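Long-range contacts in aminotransferase TlmJ (Streptoalloteichus hindustanus, PDB 5UID), which probably catalyses pyridoxal 5'-phosphate-dependent transamination as a member of the DegT/DnrJ/EryC1 aminotransferase family, perhaps in natural-product biosynthesis: residues A[66-70]-A[242-246]; A[100-104]-A[333-339]; A[268-273]-A[360-366]; A[280-286]-A[376-380]; A[324-329]-A[355-359]. All blocks are in the same frame, centred on the assembly; numbering follows the deposited sequence. Where two conformers were deposited one is given.

Interaction 1: A[66-70]-A[242-246]; sequences FLSME and GRRSI
A salt bridge backed by apolar packing, in a largely buried contact, joins helix 61-72 to the loop between strand 237-238 and helix 249-280, close to the second subunit. Residues 66-70 are regular alpha-helix, with Glu70 N bonded to Phe66 O at 3.1 Å. Residues 242-246 form no regular structure and are largely extended until Ser245 (phi/psi -119/26) bends the chain. The backbones stay well apart: the nearest CA atoms, those of Leu67 and Ser245, are 8.7 Å from each other, so side chains bridge the gap. The CA-to-CB bond of Arg243 points toward the helix, and the side chain (chi1 m, chi2 t, chi3 m) carries the guanidinium to Glu70. There NH1 donates to Glu70 OE2 at 3.1 Å, near the guanidinium plane, and NH2 adds a weak bond of 3.3 Å to the same OE2. Glu63, two turns before Glu70, is a second acidic partner of Arg243 and also accepts from Ser245 OG. This helix flanks the seven-stranded mixed sheet of order 3-2-4-5-6-7-1, the hallmark of the large domain of fold-type I aminotransferases. Two aliphatic carbons approach the guanidinium obliquely: Phe66 CB at 3.8 Å and Leu67 CD2 at 4.2 Å from Arg243 NH2. Leu67 (chi1 m, chi2 t) also brings CD1 to 4.0 Å from Ser245 CB. Phe66 packs on Arg243 of the second subunit, and Arg244 salt-bridges Asp193 of that subunit, a cofactor-pocket residue.

Interaction 2: A[100-104]-A[333-339]; sequences RPVFC and LHLVSAY
Strand 100-104, which edges the large-domain sheet of this fold-type I aminotransferase, is extended and turns Pro101 and Phe103 to loop 333-339 from the C-terminal part of the chain, so the contact joins the two parts; Val102 and Cys104 point away. The loop begins with a 3-10 turn, its Val336 N bonded to Leu333 O at 3.0 Å. Leu333 sets CB 3.5 Å from Phe103 CE1, and the peptide leading from Leu333 into His334 lies over one face of the Phe103 ring (chi1 m). At His334, CA is 3.6 Å from Phe103 CD2; chi1 near 82° turns the imidazole off to Ser84 and Glu349. A second 3-10 turn, residues 337-338, returns the chain to Tyr339, with Tyr339 CA 6.8 Å from Pro101 CA. Tyr339 (chi1 m) places CB 3.8 Å from Phe103 CE2 and CD1 4.2 Å from Pro101 CG. Its ring face receives the Phe103 edge in an offset edge-to-face pair, centroids 5.6 Å apart and planes at 73°. Tyr339 OH bonds to Asn92. Adhesion is therefore apolar and aromatic, and the polar tips find partners elsewhere.

Interaction 3: A[268-273]-A[360-366]; sequences RRREIA and LHQALSD
A salt-bridge network at the start of helix 366-383, where Ser365 is the N-cap, ties the incoming loop to helix 249-280 where that helix meets the C-terminal small domain of a fold-type I aminotransferase. Residues 268-273 are regular helix; in the loop a type I turn spans His361 to Leu364, and the CA atoms of Arg269 and Gln362 come within 5.5 Å. Arg268 (chi1 t, chi2 p) donates NH2 to Leu364 O at 2.9 Å and to Asp366 OD1 at 3.0 Å, while its NH1 makes a very short 2.5 Å bond to Glu271 OE2. One turn along, Ile272 wedges against the loop, CG2 3.7 Å from Leu360 CD1 and CD1 3.9 Å from Leu364 CB. Arg269 (chi1 m, then extended) reaches the other way: NE donates to Gln362 OE1 at 2.7 Å, and His361 CB lies over its guanidinium face, 3.6 Å from NH1. Water 1 accepts from Arg269 NH1 (3.0 Å) and Gln362 NE2 (2.9 Å); water 2 joins Arg269 NH2 (2.8 Å) to Leu360 O (2.7 Å). Two arginines thus hold the loop by carbonyl, amide and carboxylate, with an apolar centre between them.

Interaction 4: A[280-286]-A[376-380]; sequences LSTVDGL and VRAGL
Leu380 of helix 366-383 is the knob of this contact, and the loop following helix 249-280 curls round to receive it. The loop makes two successive turns, type I from Leu280 to Val283 and type II from Val283 to Leu286. Into the hollow of the second goes Leu380 CD2 (chi1 t, chi2 p), 3.3 Å from Asp284 O, 3.5 Å from Gly285 C, 3.6 Å from Leu286 CB and 3.7 Å from Val283 CG1. Gly285 (phi/psi 86/4) adopts the conformation this turn demands; a CB there would lie tight against Leu380 CD2. A turn earlier on the helix, Val376 CG1 rests in the notch formed by Leu280 CD2 and Leu286 CD2, 3.7 Å from each. Arg377 lies along the exposed border of the contact: its CG touches Leu280 CD2 at 3.7 Å, Val283 CG2 covers one guanidinium face at 3.3 Å from NH2, and NH2 bonds to Gly279 O. With Leu280 and Val376 both reaching Leu358, the contact joins the loop leaving helix 249-280 to the C-terminal helix 366-383, in the small domain of a fold-type I aminotransferase.

Interaction 5: A[324-329]-A[355-359]; sequences VYTTFR and TLCLP. With SO4 (sulfate ion), chain E.
A single antiparallel bridge, with a sulfate ion held beyond it, is the striking feature here. Strand 355-358 pairs with strand 303-306 in the small-domain sheet of this fold-type I aminotransferase, and the extended but irregular segment 324-329 lies along its other edge. Thr327 and Cys357 form a hydrogen-bonded pair, CA atoms 5.5 Å apart: Cys357 N donates to Thr327 O at 2.9 Å, whereas Thr327 N to Cys357 O is weak at 3.5 Å. The end-to-end directions are 128° apart, and the pairing stays a single bridge. Side chains extend it both ways. Toward the start of 324-329, Val324 CG1 meets Pro359 CG at 4.1 Å, and Thr326 (chi1 p) brings CG2 to 4.0 Å from Leu358 CD2. At the other end, Phe328 (chi1 t) reaches Thr355, its CE1 3.7 Å from Thr355 CB. Trp233 and Trp234 of the second subunit pack nearby, on Tyr325 and on Thr327 and Arg329 respectively. The sulfate, probably from the crystallisation liquor, accepts from Arg329 NH1 through O3 (2.9 Å) and from Arg329 NH2 through O2 (2.8 Å), while its O1 accepts from Thr327 OG1 at 2.9 Å and Tyr325 OH at 2.5 Å.

In the fold
Interactions 3, 4 and 5 form a continuous group in the small domain. Interaction 5 touches both others: its Pro359 O lies 3.4 Å from Leu364 CD1 of interaction 3, and its Leu358 CD1 is 4.1 Å from Val376 CG2 and from Leu280 CD1 of interaction 4. Interaction 1 lies in the large domain, and interaction 2 joins its edge strand to the C-terminal part; their centres are about 22 Å apart, and helix 88-95 links them: Asn92 meets Phe66 and bonds to Tyr339. In interaction 1, whose centre is about 45 Å from that of interaction 4, the Ser245 side chain is about 12 Å from pyridoxal 5'-phosphate. Interactions 1, 2 and 5 also touch the second subunit.

Interaction 1: A[66-70]-A[242-246]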
# COMPACT_ATOMS: atom_id res chain seq x y z
N PHE A 66 -11.03 3.71 -0.14
CA PHE A 66 -11.67 2.40 -0.12
C PHE A 66 -12.10 2.02 1.29
O PHE A 66 -13.20 1.48 1.48
CB PHE A 66 -10.73 1.34 -0.69
CG PHE A 66 -10.85 1.15 -2.18
CD1 PHE A 66 -10.30 2.07 -3.06
CD2 PHE A 66 -11.48 0.03 -2.70
CE1 PHE A 66 -10.41 1.90 -4.43
CE2 PHE A 66 -11.59 -0.15 -4.06
CZ PHE A 66 -11.05 0.78 -4.93
N LEU A 67 -11.25 2.28 2.28
CA LEU A 67 -11.59 1.93 3.66
C LEU A 67 -12.82 2.70 4.14
O LEU A 67 -13.68 2.14 4.82
CB LEU A 67 -10.41 2.20 4.58
CG LEU A 67 -9.21 1.26 4.48
CD1 LEU A 67 -8.07 1.75 5.37
CD2 LEU A 67 -9.61 -0.16 4.85
N SER A 68 -12.91 3.99 3.79
CA SER A 68 -14.04 4.79 4.26
C SER A 68 -15.36 4.27 3.71
O SER A 68 -16.37 4.23 4.43
CB SER A 68 -13.83 6.26 3.89
OG SER A 68 -13.91 6.45 2.49
N MSE A 69 -15.37 3.85 2.45
CA MSE A 69 -16.58 3.28 1.85
C MSE A 69 -16.92 1.95 2.51
O MSE A 69 -18.09 1.58 2.60
CB MSE A 69 -16.42 3.11 0.34
CG MSE A 69 -16.29 4.43 -0.43
SE MSE A 69 -17.81 5.63 -0.16
CE MSE A 69 -16.88 7.09 0.73
N GLU A 70 -15.90 1.22 2.96
CA GLU A 70 -16.14 -0.02 3.69
C GLU A 70 -16.70 0.28 5.08
O GLU A 70 -17.69 -0.33 5.50
CB GLU A 70 -14.85 -0.83 3.80
CG GLU A 70 -14.35 -1.38 2.47
CD GLU A 70 -12.99 -2.05 2.59
OE1 GLU A 70 -12.52 -2.24 3.73
OE2 GLU A 70 -12.39 -2.38 1.54
N GLY A 242 -9.89 -7.92 6.28
CA GLY A 242 -9.21 -6.73 5.84
C GLY A 242 -7.90 -6.99 5.13
O GLY A 242 -7.25 -8.02 5.31
N ARG A 243 -7.51 -6.03 4.30
CA ARG A 243 -6.20 -6.02 3.67
C ARG A 243 -5.17 -5.50 4.66
O ARG A 243 -5.47 -5.24 5.83
CB ARG A 243 -6.23 -5.18 2.39
CG ARG A 243 -7.20 -5.68 1.33
CD ARG A 243 -7.25 -4.74 0.13
NE ARG A 243 -7.65 -3.39 0.52
CZ ARG A 243 -8.91 -2.98 0.61
NH1 ARG A 243 -9.91 -3.81 0.35
NH2 ARG A 243 -9.17 -1.73 0.97
N ARG A 244 -3.93 -5.34 4.21
CA ARG A 244 -2.88 -4.69 4.99
C ARG A 244 -2.73 -3.28 4.44
O ARG A 244 -2.17 -3.07 3.36
CB ARG A 244 -1.57 -5.48 4.92
CG ARG A 244 -0.51 -5.03 5.91
CD ARG A 244 0.70 -5.93 5.83
NE ARG A 244 1.79 -5.52 6.73
CZ ARG A 244 2.77 -4.69 6.38
NH1 ARG A 244 2.80 -4.17 5.17
NH2 ARG A 244 3.73 -4.39 7.25
N SER A 245 -3.24 -2.30 5.19
CA SER A 245 -3.41 -0.94 4.69
C SER A 245 -2.62 0.07 5.51
O SER A 245 -2.98 1.24 5.58
CB SER A 245 -4.89 -0.57 4.69
OG SER A 245 -5.67 -1.56 4.04
N ILE A 246 -1.53 -0.37 6.14
CA ILE A 246 -0.77 0.47 7.04
C ILE A 246 0.43 1.05 6.30
O ILE A 246 0.82 0.59 5.22
CB ILE A 246 -0.32 -0.30 8.29
CG1 ILE A 246 0.55 -1.50 7.89
CG2 ILE A 246 -1.52 -0.74 9.10
CD1 ILE A 246 1.18 -2.23 9.07

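Interaction 2: A[100-104]-A[333-339]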
# COMPACT_ATOMS: atom_id res chain seq x y z
N ARG A 100 -23.33 2.54 -6.52
CA ARG A 100 -23.36 3.28 -7.77
C ARG A 100 -22.82 4.68 -7.56
O ARG A 100 -23.43 5.46 -6.81
CB ARG A 100 -24.78 3.34 -8.32
CG ARG A 100 -24.93 4.19 -9.57
CD ARG A 100 -26.33 4.03 -10.16
NE ARG A 100 -26.52 4.89 -11.33
CZ ARG A 100 -27.18 6.04 -11.31
NH1 ARG A 100 -27.72 6.48 -10.18
NH2 ARG A 100 -27.31 6.75 -12.43
N PRO A 101 -21.70 5.05 -8.18
CA PRO A 101 -21.22 6.44 -8.10
C PRO A 101 -22.13 7.35 -8.90
O PRO A 101 -22.33 7.15 -10.10
CB PRO A 101 -19.81 6.37 -8.70
CG PRO A 101 -19.47 4.91 -8.79
CD PRO A 101 -20.78 4.19 -8.94
N VAL A 102 -22.69 8.36 -8.23
CA VAL A 102 -23.61 9.31 -8.85
C VAL A 102 -22.87 10.64 -8.99
O VAL A 102 -22.66 11.35 -8.00
CB VAL A 102 -24.90 9.47 -8.04
CG1 VAL A 102 -25.81 10.50 -8.69
CG2 VAL A 102 -25.61 8.13 -7.93
N PHE A 103 -22.49 10.98 -10.22
CA PHE A 103 -21.65 12.15 -10.45
C PHE A 103 -22.48 13.42 -10.50
O PHE A 103 -23.56 13.46 -11.10
CB PHE A 103 -20.86 11.98 -11.74
CG PHE A 103 -19.91 10.82 -11.72
CD1 PHE A 103 -18.80 10.83 -10.89
CD2 PHE A 103 -20.12 9.72 -12.53
CE1 PHE A 103 -17.92 9.76 -10.87
CE2 PHE A 103 -19.25 8.64 -12.51
CZ PHE A 103 -18.15 8.67 -11.68
N CYS A 104 -21.97 14.48 -9.87
CA CYS A 104 -22.59 15.79 -9.91
C CYS A 104 -21.70 16.77 -10.66
O CYS A 104 -20.50 16.52 -10.87
CB CYS A 104 -22.88 16.31 -8.49
SG CYS A 104 -21.43 16.85 -7.56
N LEU A 333 -15.10 11.92 -14.74
CA LEU A 333 -15.42 10.51 -14.57
C LEU A 333 -16.80 10.15 -15.10
O LEU A 333 -17.04 8.98 -15.42
CB LEU A 333 -15.31 10.13 -13.10
CG LEU A 333 -13.90 10.20 -12.51
CD1 LEU A 333 -13.92 9.86 -11.03
CD2 LEU A 333 -12.97 9.26 -13.27
N HIS A 334 -17.71 11.13 -15.22
CA HIS A 334 -19.02 10.83 -15.76
C HIS A 334 -18.99 10.49 -17.24
O HIS A 334 -20.01 10.08 -17.79
CB HIS A 334 -19.98 11.99 -15.51
CG HIS A 334 -19.87 13.10 -16.51
ND1 HIS A 334 -18.85 14.03 -16.47
CD2 HIS A 334 -20.66 13.45 -17.55
CE1 HIS A 334 -19.01 14.89 -17.46
NE2 HIS A 334 -20.10 14.56 -18.13
N LEU A 335 -17.83 10.64 -17.89
CA LEU A 335 -17.65 10.22 -19.27
C LEU A 335 -16.91 8.89 -19.39
O LEU A 335 -16.65 8.43 -20.50
CB LEU A 335 -16.90 11.30 -20.06
CG LEU A 335 -17.58 12.67 -20.10
CD1 LEU A 335 -16.78 13.66 -20.93
CD2 LEU A 335 -19.00 12.56 -20.63
N VAL A 336 -16.55 8.28 -18.26
CA VAL A 336 -15.93 6.96 -18.26
C VAL A 336 -17.03 5.91 -18.23
O VAL A 336 -17.82 5.85 -17.28
CB VAL A 336 -14.97 6.79 -17.07
CG1 VAL A 336 -14.32 5.42 -17.11
CG2 VAL A 336 -13.92 7.88 -17.08
N SER A 337 -17.10 5.08 -19.28
CA SER A 337 -18.23 4.18 -19.45
C SER A 337 -18.32 3.10 -18.38
O SER A 337 -19.36 2.45 -18.27
CB SER A 337 -18.16 3.52 -20.84
OG SER A 337 -16.91 2.87 -21.02
N ALA A 338 -17.26 2.89 -17.59
CA ALA A 338 -17.28 1.80 -16.62
C ALA A 338 -18.27 2.06 -15.49
O ALA A 338 -18.79 1.10 -14.90
CB ALA A 338 -15.87 1.59 -16.05
N TYR A 339 -18.56 3.32 -15.18
CA TYR A 339 -19.41 3.67 -14.05
C TYR A 339 -20.89 3.75 -14.43
O TYR A 339 -21.65 4.46 -13.76
CB TYR A 339 -18.95 4.99 -13.43
CG TYR A 339 -17.48 5.00 -13.08
CD1 TYR A 339 -16.98 4.17 -12.09
CD2 TYR A 339 -16.60 5.86 -13.73
CE1 TYR A 339 -15.63 4.18 -11.76
CE2 TYR A 339 -15.26 5.88 -13.40
CZ TYR A 339 -14.78 5.03 -12.42
OH TYR A 339 -13.44 5.05 -12.10

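Interaction 3: A[268-273]-A[360-366]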
# COMPACT_ATOMS: atom_id res chain seq x y z
N ARG A 268 6.13 29.33 -0.82
CA ARG A 268 6.80 29.38 -2.12
C ARG A 268 5.81 29.17 -3.26
O ARG A 268 5.85 29.88 -4.26
CB ARG A 268 7.92 28.35 -2.17
CG ARG A 268 8.60 28.23 -3.52
CD ARG A 268 9.13 29.57 -4.00
NE ARG A 268 9.75 29.46 -5.32
CZ ARG A 268 10.13 30.50 -6.05
NH1 ARG A 268 9.97 31.73 -5.58
NH2 ARG A 268 10.68 30.31 -7.24
N ARG A 269 4.90 28.20 -3.11
CA ARG A 269 3.88 27.98 -4.13
C ARG A 269 2.96 29.19 -4.26
O ARG A 269 2.50 29.50 -5.36
CB ARG A 269 3.07 26.73 -3.80
CG ARG A 269 3.85 25.43 -3.94
CD ARG A 269 3.12 24.28 -3.27
NE ARG A 269 3.71 22.99 -3.61
CZ ARG A 269 3.22 22.16 -4.53
NH1 ARG A 269 3.83 21.01 -4.78
NH2 ARG A 269 2.13 22.49 -5.22
N ARG A 270 2.68 29.88 -3.15
CA ARG A 270 1.79 31.04 -3.21
C ARG A 270 2.44 32.19 -3.97
O ARG A 270 1.78 32.84 -4.79
CB ARG A 270 1.40 31.48 -1.80
CG ARG A 270 0.54 32.74 -1.77
CD ARG A 270 0.14 33.11 -0.35
NE ARG A 270 -0.70 34.31 -0.32
CZ ARG A 270 -1.21 34.84 0.78
NH1 ARG A 270 -0.98 34.28 1.96
NH2 ARG A 270 -1.96 35.93 0.71
N GLU A 271 3.73 32.45 -3.72
CA GLU A 271 4.39 33.54 -4.43
C GLU A 271 4.57 33.22 -5.90
O GLU A 271 4.63 34.14 -6.73
CB GLU A 271 5.73 33.88 -3.76
CG GLU A 271 6.86 32.92 -4.07
CD GLU A 271 8.14 33.28 -3.32
OE1 GLU A 271 8.10 33.39 -2.08
OE2 GLU A 271 9.19 33.45 -3.98
N ILE A 272 4.66 31.94 -6.26
CA ILE A 272 4.68 31.56 -7.67
C ILE A 272 3.34 31.89 -8.32
O ILE A 272 3.29 32.54 -9.37
CB ILE A 272 5.03 30.08 -7.84
CG1 ILE A 272 6.48 29.81 -7.42
CG2 ILE A 272 4.79 29.63 -9.27
CD1 ILE A 272 6.84 28.34 -7.41
N ALA A 273 2.24 31.45 -7.70
CA ALA A 273 0.92 31.72 -8.26
C ALA A 273 0.64 33.21 -8.35
O ALA A 273 -0.03 33.66 -9.29
CB ALA A 273 -0.15 31.02 -7.42
N LEU A 360 3.33 24.03 -11.02
CA LEU A 360 3.22 24.72 -9.73
C LEU A 360 3.73 23.78 -8.65
O LEU A 360 3.04 22.83 -8.27
CB LEU A 360 1.78 25.14 -9.47
CG LEU A 360 1.54 25.84 -8.12
CD1 LEU A 360 2.37 27.11 -8.02
CD2 LEU A 360 0.06 26.13 -7.93
N HIS A 361 4.94 24.05 -8.16
CA HIS A 361 5.53 23.29 -7.06
C HIS A 361 6.72 24.08 -6.53
O HIS A 361 7.25 24.96 -7.22
CB HIS A 361 5.96 21.89 -7.50
CG HIS A 361 6.87 21.88 -8.69
ND1 HIS A 361 8.22 22.12 -8.60
CD2 HIS A 361 6.62 21.65 -10.00
CE1 HIS A 361 8.77 22.05 -9.80
NE2 HIS A 361 7.81 21.77 -10.67
N GLN A 362 7.13 23.76 -5.31
CA GLN A 362 8.17 24.54 -4.65
C GLN A 362 9.57 24.26 -5.19
O GLN A 362 10.52 24.88 -4.72
CB GLN A 362 8.15 24.30 -3.13
CG GLN A 362 8.51 22.88 -2.70
CD GLN A 362 7.33 21.94 -2.75
OE1 GLN A 362 6.25 22.31 -3.21
NE2 GLN A 362 7.53 20.72 -2.27
N ALA A 363 9.72 23.36 -6.17
CA ALA A 363 11.01 23.16 -6.81
C ALA A 363 11.22 24.07 -8.01
O ALA A 363 12.32 24.09 -8.57
CB ALA A 363 11.16 21.70 -7.26
N LEU A 364 10.19 24.82 -8.42
CA LEU A 364 10.34 25.74 -9.54
C LEU A 364 11.25 26.90 -9.15
O LEU A 364 11.04 27.54 -8.12
CB LEU A 364 8.97 26.27 -9.97
CG LEU A 364 7.98 25.28 -10.57
CD1 LEU A 364 6.61 25.91 -10.71
CD2 LEU A 364 8.49 24.78 -11.91
N SER A 365 12.25 27.17 -9.98
CA SER A 365 13.06 28.36 -9.78
C SER A 365 12.37 29.57 -10.40
O SER A 365 11.41 29.45 -11.16
CB SER A 365 14.45 28.17 -10.38
OG SER A 365 14.39 28.03 -11.79
N ASP A 366 12.87 30.76 -10.06
CA ASP A 366 12.35 31.97 -10.69
C ASP A 366 12.52 31.93 -12.20
O ASP A 366 11.66 32.43 -12.93
CB ASP A 366 13.04 33.21 -10.11
CG ASP A 366 12.70 33.43 -8.65
OD1 ASP A 366 11.61 33.00 -8.22
OD2 ASP A 366 13.52 34.05 -7.94
O HOH W 1 5.85 18.98 -3.85
O HOH W 2 1.57 20.72 -7.34

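Interaction 4: A[280-286]-A[376-380]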
# COMPACT_ATOMS: atom_id res chain seq x y z
N LEU A 280 -0.04 37.08 -16.21
CA LEU A 280 -1.04 36.51 -17.09
C LEU A 280 -2.43 37.11 -16.93
O LEU A 280 -3.36 36.67 -17.62
CB LEU A 280 -1.14 34.99 -16.88
CG LEU A 280 0.13 34.17 -17.09
CD1 LEU A 280 -0.15 32.70 -16.82
CD2 LEU A 280 0.68 34.35 -18.49
N SER A 281 -2.61 38.10 -16.06
CA SER A 281 -3.95 38.62 -15.78
C SER A 281 -4.53 39.36 -16.98
O SER A 281 -5.64 39.07 -17.42
CB SER A 281 -3.93 39.52 -14.55
OG SER A 281 -3.69 38.77 -13.37
N THR A 282 -3.78 40.32 -17.52
CA THR A 282 -4.25 41.14 -18.62
C THR A 282 -4.07 40.48 -19.99
O THR A 282 -4.00 41.18 -21.00
CB THR A 282 -3.55 42.50 -18.61
N VAL A 283 -3.99 39.15 -20.04
CA VAL A 283 -3.79 38.43 -21.29
C VAL A 283 -5.16 38.02 -21.83
O VAL A 283 -5.87 37.22 -21.22
CB VAL A 283 -2.89 37.21 -21.09
CG1 VAL A 283 -2.84 36.37 -22.36
CG2 VAL A 283 -1.49 37.65 -20.70
N ASP A 284 -5.52 38.57 -22.99
CA ASP A 284 -6.80 38.24 -23.61
C ASP A 284 -6.80 36.80 -24.09
O ASP A 284 -5.79 36.30 -24.61
CB ASP A 284 -7.08 39.19 -24.77
CG ASP A 284 -8.39 38.87 -25.46
OD1 ASP A 284 -9.46 39.17 -24.89
OD2 ASP A 284 -8.35 38.31 -26.58
N GLY A 285 -7.94 36.13 -23.93
CA GLY A 285 -8.06 34.73 -24.27
C GLY A 285 -7.64 33.78 -23.18
O GLY A 285 -7.65 32.56 -23.41
N LEU A 286 -7.28 34.28 -22.00
CA LEU A 286 -6.84 33.45 -20.89
C LEU A 286 -7.51 33.93 -19.61
O LEU A 286 -7.70 35.14 -19.42
CB LEU A 286 -5.32 33.50 -20.72
CG LEU A 286 -4.69 32.46 -19.80
CD1 LEU A 286 -4.88 31.08 -20.39
CD2 LEU A 286 -3.22 32.76 -19.57
N VAL A 376 3.55 30.85 -22.13
CA VAL A 376 2.10 30.96 -22.14
C VAL A 376 1.66 32.20 -22.92
O VAL A 376 0.77 32.13 -23.78
CB VAL A 376 1.54 30.97 -20.71
CG1 VAL A 376 0.07 31.39 -20.71
CG2 VAL A 376 1.67 29.58 -20.08
N ARG A 377 2.30 33.34 -22.66
CA ARG A 377 1.96 34.56 -23.37
C ARG A 377 2.26 34.44 -24.86
O ARG A 377 1.46 34.87 -25.70
CB ARG A 377 2.70 35.76 -22.77
CG ARG A 377 2.29 36.09 -21.34
CD ARG A 377 3.01 37.33 -20.83
NE ARG A 377 2.69 38.51 -21.63
CZ ARG A 377 1.83 39.45 -21.25
NH1 ARG A 377 1.59 40.48 -22.05
NH2 ARG A 377 1.22 39.37 -20.08
N ALA A 378 3.41 33.86 -25.21
CA ALA A 378 3.76 33.69 -26.61
C ALA A 378 2.85 32.67 -27.29
O ALA A 378 2.44 32.86 -28.44
CB ALA A 378 5.22 33.28 -26.75
N GLY A 379 2.53 31.58 -26.59
CA GLY A 379 1.67 30.57 -27.18
C GLY A 379 0.28 31.09 -27.50
O GLY A 379 -0.26 30.83 -28.57
N LEU A 380 -0.31 31.83 -26.56
CA LEU A 380 -1.65 32.37 -26.80
C LEU A 380 -1.64 33.44 -27.88
O LEU A 380 -2.62 33.58 -28.62
CB LEU A 380 -2.23 32.92 -25.50
CG LEU A 380 -3.76 32.92 -25.45
CD1 LEU A 380 -4.29 31.51 -25.65
CD2 LEU A 380 -4.24 33.48 -24.13

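Interaction 5: A[324-329]-A[355-359]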
# COMPACT_ATOMS: atom_id res chain seq x y z
N VAL A 324 7.87 22.80 -21.46
CA VAL A 324 6.97 23.14 -20.37
C VAL A 324 5.87 22.09 -20.34
O VAL A 324 4.97 22.10 -21.18
CB VAL A 324 6.40 24.56 -20.51
CG1 VAL A 324 5.34 24.81 -19.44
CG2 VAL A 324 7.51 25.59 -20.43
N TYR A 325 5.93 21.18 -19.37
CA TYR A 325 4.91 20.16 -19.26
C TYR A 325 3.63 20.75 -18.69
O TYR A 325 3.66 21.58 -17.78
CB TYR A 325 5.40 19.00 -18.38
CG TYR A 325 4.57 17.75 -18.53
CD1 TYR A 325 4.72 16.92 -19.63
CD2 TYR A 325 3.63 17.41 -17.56
CE1 TYR A 325 3.96 15.77 -19.76
CE2 TYR A 325 2.87 16.27 -17.69
CZ TYR A 325 3.03 15.45 -18.79
OH TYR A 325 2.27 14.31 -18.91
N THR A 326 2.50 20.33 -19.26
CA THR A 326 1.17 20.71 -18.77
C THR A 326 0.29 19.47 -18.79
O THR A 326 0.61 18.47 -19.46
CB THR A 326 0.51 21.82 -19.60
OG1 THR A 326 0.43 21.42 -20.98
CG2 THR A 326 1.26 23.13 -19.48
N THR A 327 -0.82 19.53 -18.07
CA THR A 327 -1.77 18.42 -18.03
C THR A 327 -3.11 18.95 -17.56
O THR A 327 -3.27 20.14 -17.27
CB THR A 327 -1.27 17.29 -17.12
OG1 THR A 327 -2.15 16.17 -17.23
CG2 THR A 327 -1.24 17.75 -15.66
N PHE A 328 -4.09 18.06 -17.48
CA PHE A 328 -5.40 18.38 -16.93
C PHE A 328 -5.77 17.38 -15.85
O PHE A 328 -5.63 16.17 -16.04
CB PHE A 328 -6.49 18.40 -18.00
CG PHE A 328 -7.88 18.53 -17.44
CD1 PHE A 328 -8.34 19.75 -16.98
CD2 PHE A 328 -8.71 17.43 -17.36
CE1 PHE A 328 -9.62 19.87 -16.46
CE2 PHE A 328 -9.99 17.54 -16.83
CZ PHE A 328 -10.44 18.76 -16.38
N ARG A 329 -6.23 17.90 -14.71
CA ARG A 329 -6.86 17.12 -13.65
C ARG A 329 -8.16 17.80 -13.28
O ARG A 329 -8.24 19.04 -13.29
CB ARG A 329 -5.95 17.02 -12.41
CG ARG A 329 -4.60 16.38 -12.65
CD ARG A 329 -4.72 14.88 -12.85
NE ARG A 329 -3.40 14.24 -12.85
CZ ARG A 329 -2.65 14.10 -13.93
NH1 ARG A 329 -1.47 13.50 -13.84
NH2 ARG A 329 -3.07 14.55 -15.10
N THR A 355 -9.69 23.79 -19.64
CA THR A 355 -8.77 24.00 -18.54
C THR A 355 -7.42 23.36 -18.83
O THR A 355 -7.35 22.27 -19.41
CB THR A 355 -9.34 23.43 -17.24
OG1 THR A 355 -10.71 23.84 -17.11
CG2 THR A 355 -8.56 23.94 -16.04
N LEU A 356 -6.35 24.04 -18.44
CA LEU A 356 -4.99 23.53 -18.53
C LEU A 356 -4.26 23.89 -17.25
O LEU A 356 -4.34 25.04 -16.80
CB LEU A 356 -4.26 24.09 -19.75
CG LEU A 356 -2.92 23.43 -20.09
CD1 LEU A 356 -3.14 22.00 -20.56
CD2 LEU A 356 -2.16 24.23 -21.15
N CYS A 357 -3.56 22.92 -16.67
CA CYS A 357 -2.84 23.12 -15.42
C CYS A 357 -1.37 23.38 -15.71
O CYS A 357 -0.71 22.59 -16.40
CB CYS A 357 -2.99 21.89 -14.52
SG CYS A 357 -4.71 21.50 -14.12
N LEU A 358 -0.85 24.48 -15.18
CA LEU A 358 0.53 24.91 -15.37
C LEU A 358 1.41 24.42 -14.24
O LEU A 358 0.93 24.15 -13.13
CB LEU A 358 0.59 26.44 -15.46
CG LEU A 358 -0.30 27.12 -16.49
CD1 LEU A 358 -0.02 28.62 -16.51
CD2 LEU A 358 -0.12 26.52 -17.88
N PRO A 359 2.72 24.29 -14.48
CA PRO A 359 3.63 23.85 -13.41
C PRO A 359 3.50 24.70 -12.16
O PRO A 359 3.55 25.93 -12.21
CB PRO A 359 5.01 24.00 -14.06
CG PRO A 359 4.76 23.84 -15.52
CD PRO A 359 3.42 24.46 -15.77
S SO4 E . -0.37 13.03 -17.29
O1 SO4 E . -0.05 14.33 -17.87
O2 SO4 E . -1.81 12.95 -17.05
O3 SO4 E . 0.35 12.87 -16.03
O4 SO4 E . 0.02 11.97 -18.22